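Putative ADP-Ribosyltransferase Scabin (Streptomyces scabiei 87.22, PDB 5EWY) probably acts as a toxin that transfers ADP-ribose from NAD+ to DNA, and is held here in complex with an inhibitor. Local coordinates at residues I62-V67 / Q100-S105; S113-T118 / E160-G165; Y120-Y125 / R183-S188. All blocks are in the same frame, centred on the assembly; numbering follows the deposited sequence.

Interaction 1. Residues I62-V67 / Q100-S105; sequences ITPDPV and QYDIES
T63 and D102 lie side by side with their CA atoms 4.7 Å apart, their backbones bridged singly. N of I103 donates to T63 O at 2.9 Å. In the other direction T63 N reaches Y101 O at 3.4 Å, straight but weak. T63 also joins D102 through its side chain. OG1 sits between the backbone N and the carbonyl carbon of its own residue (chi1 58°) and donates to OD1 of D102 at 2.8 Å, on the anti lone pair, the one turned away from OD2; the two side chains cross at about a right angle. CG of D102 stands anti to its backbone N (chi1 -176°), and the other oxygen, OD2, accepts from N of S105 at 2.9 Å. D102 is thus the N-cap of helix 103-108, and a single carboxylate serves the capping bond with one oxygen and T63 of the 62-67 loop with the other. Two residues earlier, OE1 of Q100 accepts from N of D102, in its carbonyl plane.

Apolar groups fill the more buried part. CG2 of I62 meets CD1 of I103 at 3.6 Å, and CG1 of the same isoleucine lies 4.2 Å from CD2 of Y101, the two side chains at roughly a right angle. P64, which follows a cis peptide bond, touches lightly, with CD 4.1 Å from OD1 of D102. Y101 sends its hydroxyl away to V96 O and D58 N, and I103 continues onto Y115 and onto I149 of helix 145-149. Because the capping carboxylate also accepts from T63, the loop before strand 75-79 is tied directly to the first turn of the helix, whose N-terminal dipole would be expected to stabilise the negative charge of D102.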
loop_
_atom_site.group_PDB
_atom_site.type_symbol
_atom_site.label_atom_id
_atom_site.label_comp_id
_atom_site.label_asym_id
_atom_site.label_seq_id
_atom_site.Cartn_x
_atom_site.Cartn_y
_atom_site.Cartn_z
ATOM N N ILE A 62 -8.292 11.533 -9.734
ATOM C CA ILE A 62 -8.307 10.079 -9.800
ATOM C C ILE A 62 -9.367 9.642 -10.797
ATOM O O ILE A 62 -10.506 10.129 -10.769
ATOM C CB ILE A 62 -8.580 9.474 -8.415
ATOM C CG1 ILE A 62 -7.470 9.837 -7.433
ATOM C CG2 ILE A 62 -8.725 7.969 -8.519
ATOM C CD1 ILE A 62 -7.838 9.561 -5.990
ATOM N N THR A 63 -8.991 8.733 -11.689
ATOM C CA THR A 63 -9.940 8.121 -12.605
ATOM C C THR A 63 -9.723 6.618 -12.609
ATOM O O THR A 63 -8.611 6.155 -12.375
ATOM C CB THR A 63 -9.816 8.676 -14.058
ATOM O OG1 THR A 63 -8.485 8.483 -14.564
ATOM C CG2 THR A 63 -10.145 10.147 -14.095
ATOM N N PRO A 64 -10.790 5.839 -12.813
ATOM C CA PRO A 64 -12.184 6.269 -12.764
ATOM C C PRO A 64 -12.570 6.613 -11.329
ATOM O O PRO A 64 -11.702 6.588 -10.455
ATOM C CB PRO A 64 -12.950 5.040 -13.260
ATOM C CG PRO A 64 -12.085 3.903 -12.943
ATOM C CD PRO A 64 -10.668 4.388 -13.044
ATOM N N ASP A 65 -13.840 6.930 -11.090
ATOM C CA ASP A 65 -14.271 7.306 -9.753
ATOM C C ASP A 65 -13.823 6.242 -8.745
ATOM O O ASP A 65 -14.156 5.060 -8.916
ATOM C CB ASP A 65 -15.787 7.459 -9.715
ATOM C CG ASP A 65 -16.268 8.696 -10.458
ATOM O OD1 ASP A 65 -15.497 9.676 -10.554
ATOM O OD2 ASP A 65 -17.418 8.689 -10.943
ATOM N N PRO A 66 -13.058 6.608 -7.718
ATOM C CA PRO A 66 -12.486 5.582 -6.841
ATOM C C PRO A 66 -13.524 5.004 -5.896
ATOM O O PRO A 66 -14.437 5.694 -5.427
ATOM C CB PRO A 66 -11.403 6.343 -6.068
ATOM C CG PRO A 66 -11.851 7.729 -6.068
ATOM C CD PRO A 66 -12.546 7.947 -7.380
ATOM N N VAL A 67 -13.401 3.709 -5.677
ATOM C CA VAL A 67 -14.086 3.035 -4.585
ATOM C C VAL A 67 -13.063 2.886 -3.469
ATOM O O VAL A 67 -12.080 2.143 -3.596
ATOM C CB VAL A 67 -14.657 1.681 -5.019
ATOM C CG1 VAL A 67 -15.348 1.018 -3.846
ATOM C CG2 VAL A 67 -15.613 1.861 -6.179
ATOM N N GLN A 100 0.645 9.421 -13.508
ATOM C CA GLN A 100 -0.531 8.797 -14.111
ATOM C C GLN A 100 -1.610 8.628 -13.042
ATOM O O GLN A 100 -1.534 7.719 -12.217
ATOM C CB GLN A 100 -0.124 7.433 -14.670
ATOM C CG GLN A 100 -1.247 6.626 -15.293
ATOM C CD GLN A 100 -1.954 7.394 -16.381
ATOM O OE1 GLN A 100 -2.993 8.018 -16.163
ATOM N NE2 GLN A 100 -1.365 7.393 -17.567
ATOM N N TYR A 101 -2.636 9.480 -13.089
ATOM C CA TYR A 101 -3.753 9.380 -12.158
ATOM C C TYR A 101 -4.780 8.339 -12.572
ATOM O O TYR A 101 -5.642 7.990 -11.762
ATOM C CB TYR A 101 -4.446 10.742 -12.007
ATOM C CG TYR A 101 -3.856 11.593 -10.911
ATOM C CD1 TYR A 101 -2.676 12.287 -11.108
ATOM C CD2 TYR A 101 -4.467 11.681 -9.668
ATOM C CE1 TYR A 101 -2.127 13.068 -10.103
ATOM C CE2 TYR A 101 -3.925 12.455 -8.660
ATOM C CZ TYR A 101 -2.753 13.142 -8.883
ATOM O OH TYR A 101 -2.199 13.922 -7.892
ATOM N N ASP A 102 -4.729 7.827 -13.800
ATOM C CA ASP A 102 -5.684 6.795 -14.187
ATOM C C ASP A 102 -5.241 5.448 -13.635
ATOM O O ASP A 102 -4.140 4.970 -13.932
ATOM C CB ASP A 102 -5.884 6.697 -15.691
ATOM C CG ASP A 102 -6.961 5.690 -16.035
ATOM O OD1 ASP A 102 -8.154 6.007 -15.821
ATOM O OD2 ASP A 102 -6.622 4.576 -16.480
ATOM N N ILE A 103 -6.116 4.830 -12.845
ATOM C CA ILE A 103 -5.736 3.629 -12.108
ATOM C C ILE A 103 -5.506 2.461 -13.050
ATOM O O ILE A 103 -4.534 1.710 -12.901
ATOM C CB ILE A 103 -6.796 3.315 -11.046
ATOM C CG1 ILE A 103 -6.658 4.316 -9.896
ATOM C CG2 ILE A 103 -6.642 1.877 -10.527
ATOM C CD1 ILE A 103 -7.887 4.495 -9.142
ATOM N N GLU A 104 -6.411 2.265 -14.016
ATOM C CA GLU A 104 -6.250 1.162 -14.954
ATOM C C GLU A 104 -4.932 1.287 -15.715
ATOM O O GLU A 104 -4.215 0.296 -15.898
ATOM C CB GLU A 104 -7.438 1.139 -15.921
ATOM C CG GLU A 104 -7.649 -0.176 -16.618
ATOM C CD GLU A 104 -8.786 -0.141 -17.617
ATOM O OE1 GLU A 104 -9.359 0.950 -17.899
ATOM O OE2 GLU A 104 -9.108 -1.228 -18.142
ATOM N N SER A 105 -4.595 2.504 -16.155
ATOM C CA SER A 105 -3.339 2.721 -16.873
ATOM C C SER A 105 -2.148 2.369 -15.992
ATOM O O SER A 105 -1.227 1.683 -16.434
ATOM C CB SER A 105 -3.225 4.176 -17.342
ATOM O OG SER A 105 -4.214 4.516 -18.290
#

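Interaction 2. Residues S113-T118 / E160-G165; sequences SPYVST and EVAFPG. With 5TQ (4-(8-fluoranyl-6-oxidanylidene-1,3,4,5-tetrahydrobenzo[c][1,6]naphthyridin-2-yl)butanoic acid), chain B.
T118 and V161 belong to an antiparallel strand pair, 115-119 with 160-164, of the ADP-ribosyltransferase fold. S117-T118-T119 probably corresponds to the Ser-Thr-Ser motif, with threonine last; E160 opens its strand, and Q158, two residues earlier, completes a pattern consistent with the Q-X-E motif of the arginine-serine-glutamate class. The short segments run at 154° to each other. Backbone bonds form a ladder: V116 and F163 make a hydrogen-bonded pair, bonding in both directions, as do T118 and V161, and G165 N extends the ladder to P114 O at 2.8 Å. G165 has a positive phi, a backbone shape that glycine takes readily.

Side-chain polar bonds add to the ladder. OG1 of T118 donates to V161 O at 2.8 Å, from the face of that carbonyl opposite to the one approached by T118 N, so the oxygen is gripped twice. OG of S117 donates to OE2 of E160 over a short 2.5 Å, from 47° above the carboxylate plane. Y106 OH also bonds this serine oxygen and R77 NH2 bonds S117 O, so strand 75-79 and helix 103-108 help set the serine.

Apolar packing differs on the two faces of the sheet. On that of Y115, A162 and P164, the edge of the tyrosine ring meets the proline ring, CE1 to CG at 3.9 Å; the hydroxyl of Y115 bonds Y101 O. On the other, CG2 of T118 packs 3.7 Å from CD2 of F163, and OG1 of T118 stands at that ring's edge.

The inhibitor 5TQ, hydrogen-bonded to R77 NH1 and S78 O, touches both strands. Its F20 is 3.2 Å from T118 O. CB of S117 approaches ring atom C04 at 3.4 Å.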
loop_
_atom_site.group_PDB
_atom_site.type_symbol
_atom_site.label_atom_id
_atom_site.label_comp_id
_atom_site.label_asym_id
_atom_site.label_seq_id
_atom_site.Cartn_x
_atom_site.Cartn_y
_atom_site.Cartn_z
ATOM N N SER A 113 3.426 7.553 -10.947
ATOM C CA SER A 113 2.047 7.823 -10.567
ATOM C C SER A 113 1.989 8.499 -9.205
ATOM O O SER A 113 3.002 8.562 -8.491
ATOM C CB SER A 113 1.277 6.510 -10.540
ATOM O OG SER A 113 1.356 5.912 -9.254
ATOM N N PRO A 114 0.822 9.030 -8.827
ATOM C CA PRO A 114 0.630 9.564 -7.473
ATOM C C PRO A 114 0.345 8.496 -6.439
ATOM O O PRO A 114 0.079 8.840 -5.279
ATOM C CB PRO A 114 -0.607 10.457 -7.653
ATOM C CG PRO A 114 -1.388 9.748 -8.689
ATOM C CD PRO A 114 -0.369 9.245 -9.668
ATOM N N TYR A 115 0.338 7.234 -6.835
ATOM C CA TYR A 115 -0.117 6.140 -5.986
ATOM C C TYR A 115 1.053 5.336 -5.436
ATOM O O TYR A 115 2.082 5.158 -6.096
ATOM C CB TYR A 115 -1.008 5.181 -6.793
ATOM C CG TYR A 115 -2.174 5.859 -7.441
ATOM C CD1 TYR A 115 -3.225 6.344 -6.671
ATOM C CD2 TYR A 115 -2.238 6.030 -8.818
ATOM C CE1 TYR A 115 -4.296 6.996 -7.256
ATOM C CE2 TYR A 115 -3.308 6.654 -9.405
ATOM C CZ TYR A 115 -4.333 7.140 -8.622
ATOM O OH TYR A 115 -5.393 7.773 -9.208
ATOM N N VAL A 116 0.881 4.826 -4.220
ATOM C CA VAL A 116 1.720 3.754 -3.705
ATOM C C VAL A 116 0.871 2.493 -3.656
ATOM O O VAL A 116 -0.173 2.473 -2.990
ATOM C CB VAL A 116 2.308 4.082 -2.327
ATOM C CG1 VAL A 116 3.028 2.873 -1.750
ATOM C CG2 VAL A 116 3.278 5.260 -2.434
ATOM N N SER A 117 1.335 1.443 -4.321
ATOM C CA SER A 117 0.600 0.190 -4.390
ATOM C C SER A 117 0.847 -0.644 -3.153
ATOM O O SER A 117 1.974 -0.778 -2.681
ATOM C CB SER A 117 1.049 -0.632 -5.584
ATOM O OG SER A 117 0.703 0.035 -6.791
ATOM N N THR A 118 -0.230 -1.240 -2.653
ATOM C CA THR A 118 -0.203 -2.211 -1.565
ATOM C C THR A 118 -1.155 -3.322 -1.962
ATOM O O THR A 118 -1.884 -3.224 -2.950
ATOM C CB THR A 118 -0.643 -1.599 -0.223
ATOM O OG1 THR A 118 -2.052 -1.336 -0.240
ATOM C CG2 THR A 118 0.148 -0.294 0.082
ATOM N N GLU A 160 -5.054 -5.336 -5.173
ATOM C CA GLU A 160 -4.294 -4.132 -4.881
ATOM C C GLU A 160 -5.163 -3.083 -4.204
ATOM O O GLU A 160 -6.355 -2.937 -4.499
ATOM C CB GLU A 160 -3.721 -3.564 -6.182
ATOM C CG GLU A 160 -2.853 -2.360 -5.976
ATOM C CD GLU A 160 -2.241 -1.838 -7.241
ATOM O OE1 GLU A 160 -2.309 -2.546 -8.266
ATOM O OE2 GLU A 160 -1.696 -0.714 -7.183
ATOM N N VAL A 161 -4.528 -2.330 -3.318
ATOM C CA VAL A 161 -5.067 -1.105 -2.742
ATOM C C VAL A 161 -4.044 -0.013 -3.049
ATOM O O VAL A 161 -2.863 -0.116 -2.668
ATOM C CB VAL A 161 -5.319 -1.240 -1.229
ATOM C CG1 VAL A 161 -5.811 0.090 -0.636
ATOM C CG2 VAL A 161 -6.322 -2.365 -0.928
ATOM N N ALA A 162 -4.487 1.029 -3.746
ATOM C CA ALA A 162 -3.602 2.097 -4.194
ATOM C C ALA A 162 -3.774 3.326 -3.311
ATOM O O ALA A 162 -4.881 3.874 -3.210
ATOM C CB ALA A 162 -3.921 2.471 -5.634
ATOM N N PHE A 163 -2.681 3.778 -2.694
ATOM C CA PHE A 163 -2.738 4.901 -1.768
ATOM C C PHE A 163 -2.367 6.199 -2.471
ATOM O O PHE A 163 -1.180 6.424 -2.766
ATOM C CB PHE A 163 -1.841 4.667 -0.548
ATOM C CG PHE A 163 -2.499 3.801 0.471
ATOM C CD1 PHE A 163 -3.300 4.352 1.456
ATOM C CD2 PHE A 163 -2.411 2.417 0.381
ATOM C CE1 PHE A 163 -3.963 3.546 2.362
ATOM C CE2 PHE A 163 -3.074 1.602 1.271
ATOM C CZ PHE A 163 -3.856 2.158 2.262
ATOM N N PRO A 164 -3.323 7.071 -2.792
ATOM C CA PRO A 164 -2.966 8.351 -3.429
ATOM C C PRO A 164 -2.229 9.242 -2.443
ATOM O O PRO A 164 -2.698 9.471 -1.324
ATOM C CB PRO A 164 -4.317 8.953 -3.831
ATOM C CG PRO A 164 -5.342 7.865 -3.605
ATOM C CD PRO A 164 -4.766 6.976 -2.532
ATOM N N GLY A 165 -1.061 9.721 -2.847
ATOM C CA GLY A 165 -0.203 10.465 -1.959
ATOM C C GLY A 165 0.663 9.597 -1.084
ATOM O O GLY A 165 1.410 10.132 -0.254
HETATM N N12 5TQ B . 5.879 -2.126 -7.993
HETATM C C13 5TQ B . 6.826 -2.327 -7.076
HETATM C C15 5TQ B . 6.230 -1.510 -9.312
HETATM C C17 5TQ B . 6.910 0.923 -9.015
HETATM C C01 5TQ B . 1.312 -4.717 -4.801
HETATM C C02 5TQ B . 0.302 -4.587 -5.743
HETATM C C03 5TQ B . 0.549 -4.002 -6.981
HETATM C C04 5TQ B . 1.819 -3.521 -7.270
HETATM C C05 5TQ B . 2.869 -3.659 -6.340
HETATM C C06 5TQ B . 2.593 -4.249 -5.094
HETATM C C07 5TQ B . 3.671 -4.413 -4.126
HETATM C C08 5TQ B . 4.201 -3.175 -6.615
HETATM C C09 5TQ B . 5.185 -3.363 -5.605
HETATM N N10 5TQ B . 4.899 -3.941 -4.412
HETATM C C11 5TQ B . 4.613 -2.565 -7.809
HETATM C C14 5TQ B . 6.529 -2.882 -5.874
HETATM C C16 5TQ B . 7.363 -0.493 -9.312
HETATM C C18 5TQ B . 6.851 1.181 -7.523
HETATM O O19 5TQ B . 3.452 -4.950 -3.008
HETATM F F20 5TQ B . -0.917 -5.046 -5.458
HETATM O O21 5TQ B . 7.332 2.252 -7.067
HETATM O O22 5TQ B . 6.336 0.333 -6.772
#

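Interaction 3. Residues Y120-Y125 / R183-S188; sequences YDHDLY and RTEKMS. With 5TQ (4-(8-fluoranyl-6-oxidanylidene-1,3,4,5-tetrahydrobenzo[c][1,6]naphthyridin-2-yl)butanoic acid), chain B.
Y125 turns its ring toward E185 by placing CG between its own backbone N and carbonyl carbon (chi1 75°), while E185 holds CG anti to its carbonyl carbon (chi1 -69°) and runs out extended past it. The two side chains meet obliquely: CG of E185 rests off-centre over the tyrosine ring, 4.3 Å from its centroid, in a CH-pi contact, and CE1 of Y125 lies 3.4 Å from R183 O, an oxygen that also takes the ammonium of K126. Beyond that methylene the carboxylate arrives tip to tip at H122, its plane turned 71° from the imidazole. OE1 faces the NE2-CE1 side of the ring, 2.9 Å from NE2. Y136 OH bonds both this NE2 and OE2 of E185, and N134 ND2 also reaches OE2, so strand 133-137 organises the polar end.

The other ring nitrogen, ND1, donates to OD1 of D123 at 2.8 Å, in the ring plane, fixing the ring's rotation; Y76 packs against H122 edge-to-face. Two carboxylates near the imidazole would probably favour a positive charge on it. The loop folds through a type I turn from D121 to L124 and an Asx turn in which D121 OD1 accepts from D123 N. At its end CD2 of L124 lies 3.7 Å from C01 of 5TQ. On the other side, R183 and T184 form a G1 beta bulge opposite D179. A loop that follows strand 115-119 and borders the ligand is consistent with the phosphate-nicotinamide loop of ADP-ribosyltransferases.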
loop_
_atom_site.group_PDB
_atom_site.type_symbol
_atom_site.label_atom_id
_atom_site.label_comp_id
_atom_site.label_asym_id
_atom_site.label_seq_id
_atom_site.Cartn_x
_atom_site.Cartn_y
_atom_site.Cartn_z
ATOM N N TYR A 120 -3.908 -6.606 -0.347
ATOM C CA TYR A 120 -4.550 -7.356 0.713
ATOM C C TYR A 120 -3.867 -8.692 0.980
ATOM O O TYR A 120 -4.142 -9.322 2.008
ATOM C CB TYR A 120 -5.997 -7.659 0.312
ATOM C CG TYR A 120 -6.961 -6.498 0.255
ATOM C CD1 TYR A 120 -7.436 -5.909 1.412
ATOM C CD2 TYR A 120 -7.500 -6.075 -0.960
ATOM C CE1 TYR A 120 -8.367 -4.888 1.374
ATOM C CE2 TYR A 120 -8.427 -5.036 -1.003
ATOM C CZ TYR A 120 -8.869 -4.473 0.175
ATOM O OH TYR A 120 -9.796 -3.454 0.165
ATOM N N ASP A 121 -2.992 -9.148 0.085
ATOM C CA ASP A 121 -2.431 -10.503 0.111
ATOM C C ASP A 121 -1.045 -10.498 0.749
ATOM O O ASP A 121 -0.061 -10.029 0.138
ATOM C CB ASP A 121 -2.362 -11.009 -1.331
ATOM C CG ASP A 121 -1.853 -12.419 -1.448
ATOM O OD1 ASP A 121 -1.557 -13.065 -0.431
ATOM O OD2 ASP A 121 -1.746 -12.883 -2.623
ATOM N N HIS A 122 -0.961 -11.053 1.960
ATOM C CA HIS A 122 0.306 -11.200 2.659
ATOM C C HIS A 122 1.385 -11.835 1.794
ATOM O O HIS A 122 2.574 -11.510 1.954
ATOM C CB HIS A 122 0.076 -12.027 3.920
ATOM C CG HIS A 122 1.345 -12.381 4.628
ATOM N ND1 HIS A 122 2.091 -13.495 4.311
ATOM C CD2 HIS A 122 2.048 -11.721 5.582
ATOM C CE1 HIS A 122 3.181 -13.520 5.049
ATOM N NE2 HIS A 122 3.184 -12.457 5.832
ATOM N N ASP A 123 1.001 -12.773 0.944
ATOM C CA ASP A 123 1.939 -13.603 0.183
ATOM C C ASP A 123 2.305 -13.054 -1.196
ATOM O O ASP A 123 3.025 -13.731 -1.935
ATOM C CB ASP A 123 1.378 -15.016 0.017
ATOM C CG ASP A 123 1.207 -15.720 1.321
ATOM O OD1 ASP A 123 1.959 -15.454 2.271
ATOM O OD2 ASP A 123 0.278 -16.530 1.381
ATOM N N LEU A 124 1.821 -11.874 -1.571
ATOM C CA LEU A 124 2.102 -11.406 -2.918
ATOM C C LEU A 124 3.591 -11.184 -3.110
ATOM O O LEU A 124 4.086 -11.218 -4.246
ATOM C CB LEU A 124 1.305 -10.129 -3.212
ATOM C CG LEU A 124 1.310 -9.739 -4.715
ATOM C CD1 LEU A 124 0.471 -10.709 -5.478
ATOM C CD2 LEU A 124 0.740 -8.367 -4.855
ATOM N N TYR A 125 4.329 -10.960 -2.037
ATOM C CA TYR A 125 5.776 -10.790 -2.128
ATOM C C TYR A 125 6.438 -11.951 -2.857
ATOM O O TYR A 125 7.494 -11.768 -3.477
ATOM C CB TYR A 125 6.394 -10.623 -0.720
ATOM C CG TYR A 125 6.484 -11.898 0.085
ATOM C CD1 TYR A 125 7.596 -12.719 0.027
ATOM C CD2 TYR A 125 5.454 -12.265 0.943
ATOM C CE1 TYR A 125 7.655 -13.883 0.755
ATOM C CE2 TYR A 125 5.511 -13.428 1.674
ATOM C CZ TYR A 125 6.623 -14.222 1.600
ATOM O OH TYR A 125 6.733 -15.414 2.268
ATOM N N ARG A 183 11.833 -17.586 -1.584
ATOM C CA ARG A 183 10.662 -16.699 -1.562
ATOM C C ARG A 183 9.893 -16.842 -0.249
ATOM O O ARG A 183 8.671 -16.962 -0.234
ATOM C CB ARG A 183 9.744 -16.973 -2.758
ATOM C CG ARG A 183 10.436 -16.811 -4.111
ATOM C CD ARG A 183 9.647 -17.440 -5.251
ATOM N NE ARG A 183 9.291 -18.840 -5.018
ATOM C CZ ARG A 183 10.125 -19.867 -5.112
ATOM N NH1 ARG A 183 11.398 -19.685 -5.460
ATOM N NH2 ARG A 183 9.679 -21.093 -4.857
ATOM N N THR A 184 10.614 -16.784 0.861
ATOM C CA THR A 184 10.003 -16.877 2.179
ATOM C C THR A 184 10.495 -15.728 3.037
ATOM O O THR A 184 11.554 -15.161 2.806
ATOM C CB THR A 184 10.369 -18.206 2.848
ATOM O OG1 THR A 184 11.790 -18.305 2.965
ATOM C CG2 THR A 184 9.788 -19.385 2.107
ATOM N N GLU A 185 9.730 -15.384 4.062
ATOM C CA GLU A 185 10.154 -14.333 4.976
ATOM C C GLU A 185 11.163 -14.870 5.982
ATOM O O GLU A 185 11.026 -15.995 6.478
ATOM C CB GLU A 185 8.958 -13.731 5.722
ATOM C CG GLU A 185 8.044 -12.940 4.843
ATOM C CD GLU A 185 6.787 -12.446 5.553
ATOM O OE1 GLU A 185 6.001 -13.271 6.083
ATOM O OE2 GLU A 185 6.592 -11.207 5.555
ATOM N N LYS A 186 12.174 -14.055 6.279
ATOM C CA LYS A 186 13.184 -14.367 7.287
ATOM C C LYS A 186 12.674 -13.782 8.598
ATOM O O LYS A 186 12.972 -12.649 8.966
ATOM C CB LYS A 186 14.541 -13.818 6.890
ATOM C CG LYS A 186 15.026 -14.366 5.547
ATOM C CD LYS A 186 16.478 -14.012 5.271
ATOM C CE LYS A 186 16.673 -12.530 5.058
ATOM N NZ LYS A 186 18.079 -12.214 4.657
ATOM N N MET A 187 11.855 -14.558 9.291
ATOM C CA MET A 187 11.054 -13.994 10.373
ATOM C C MET A 187 11.873 -13.597 11.592
ATOM O O MET A 187 11.421 -12.736 12.351
ATOM C CB MET A 187 9.894 -14.923 10.720
ATOM C CG MET A 187 8.890 -15.019 9.563
ATOM S SD MET A 187 7.297 -15.667 10.058
ATOM C CE MET A 187 6.678 -14.264 11.003
ATOM N N SER A 188 13.070 -14.151 11.794
ATOM C CA SER A 188 13.898 -13.665 12.885
ATOM C C SER A 188 14.563 -12.336 12.564
ATOM O O SER A 188 15.213 -11.752 13.440
ATOM C CB SER A 188 14.975 -14.686 13.233
ATOM O OG SER A 188 14.402 -15.855 13.773
HETATM N N12 5TQ B . 5.879 -2.126 -7.993
HETATM C C13 5TQ B . 6.826 -2.327 -7.076
HETATM C C15 5TQ B . 6.230 -1.510 -9.312
HETATM C C17 5TQ B . 6.910 0.923 -9.015
HETATM C C01 5TQ B . 1.312 -4.717 -4.801
HETATM C C02 5TQ B . 0.302 -4.587 -5.743
HETATM C C03 5TQ B . 0.549 -4.002 -6.981
HETATM C C04 5TQ B . 1.819 -3.521 -7.270
HETATM C C05 5TQ B . 2.869 -3.659 -6.340
HETATM C C06 5TQ B . 2.593 -4.249 -5.094
HETATM C C07 5TQ B . 3.671 -4.413 -4.126
HETATM C C08 5TQ B . 4.201 -3.175 -6.615
HETATM C C09 5TQ B . 5.185 -3.363 -5.605
HETATM N N10 5TQ B . 4.899 -3.941 -4.412
HETATM C C11 5TQ B . 4.613 -2.565 -7.809
HETATM C C14 5TQ B . 6.529 -2.882 -5.874
HETATM C C16 5TQ B . 7.363 -0.493 -9.312
HETATM C C18 5TQ B . 6.851 1.181 -7.523
HETATM O O19 5TQ B . 3.452 -4.950 -3.008
HETATM F F20 5TQ B . -0.917 -5.046 -5.458
HETATM O O21 5TQ B . 7.332 2.252 -7.067
HETATM O O22 5TQ B . 6.336 0.333 -6.772
#

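Interactions 1 and 2 are neighbours, with centres about 10 Å apart, joined where Q100 O packs on P114 and where helix 103-108 runs on toward strand 115-119. Interaction 1 closes along the chain before either of the others opens, whereas the segments of interactions 2 and 3 alternate. Interaction 2 lies within the three-stranded sheet near the chain's centre; interaction 3 lies at the outermost strand 184-192 of the four-stranded sheet, with its centre about 20 Å away, and Y120 packs on V161 between them. Interactions 1 and 3, centres about 28 Å apart, are on opposite sides of the chain's centre. Interactions 2 and 3 both touch 5TQ, so the inhibitor pocket draws on both regions.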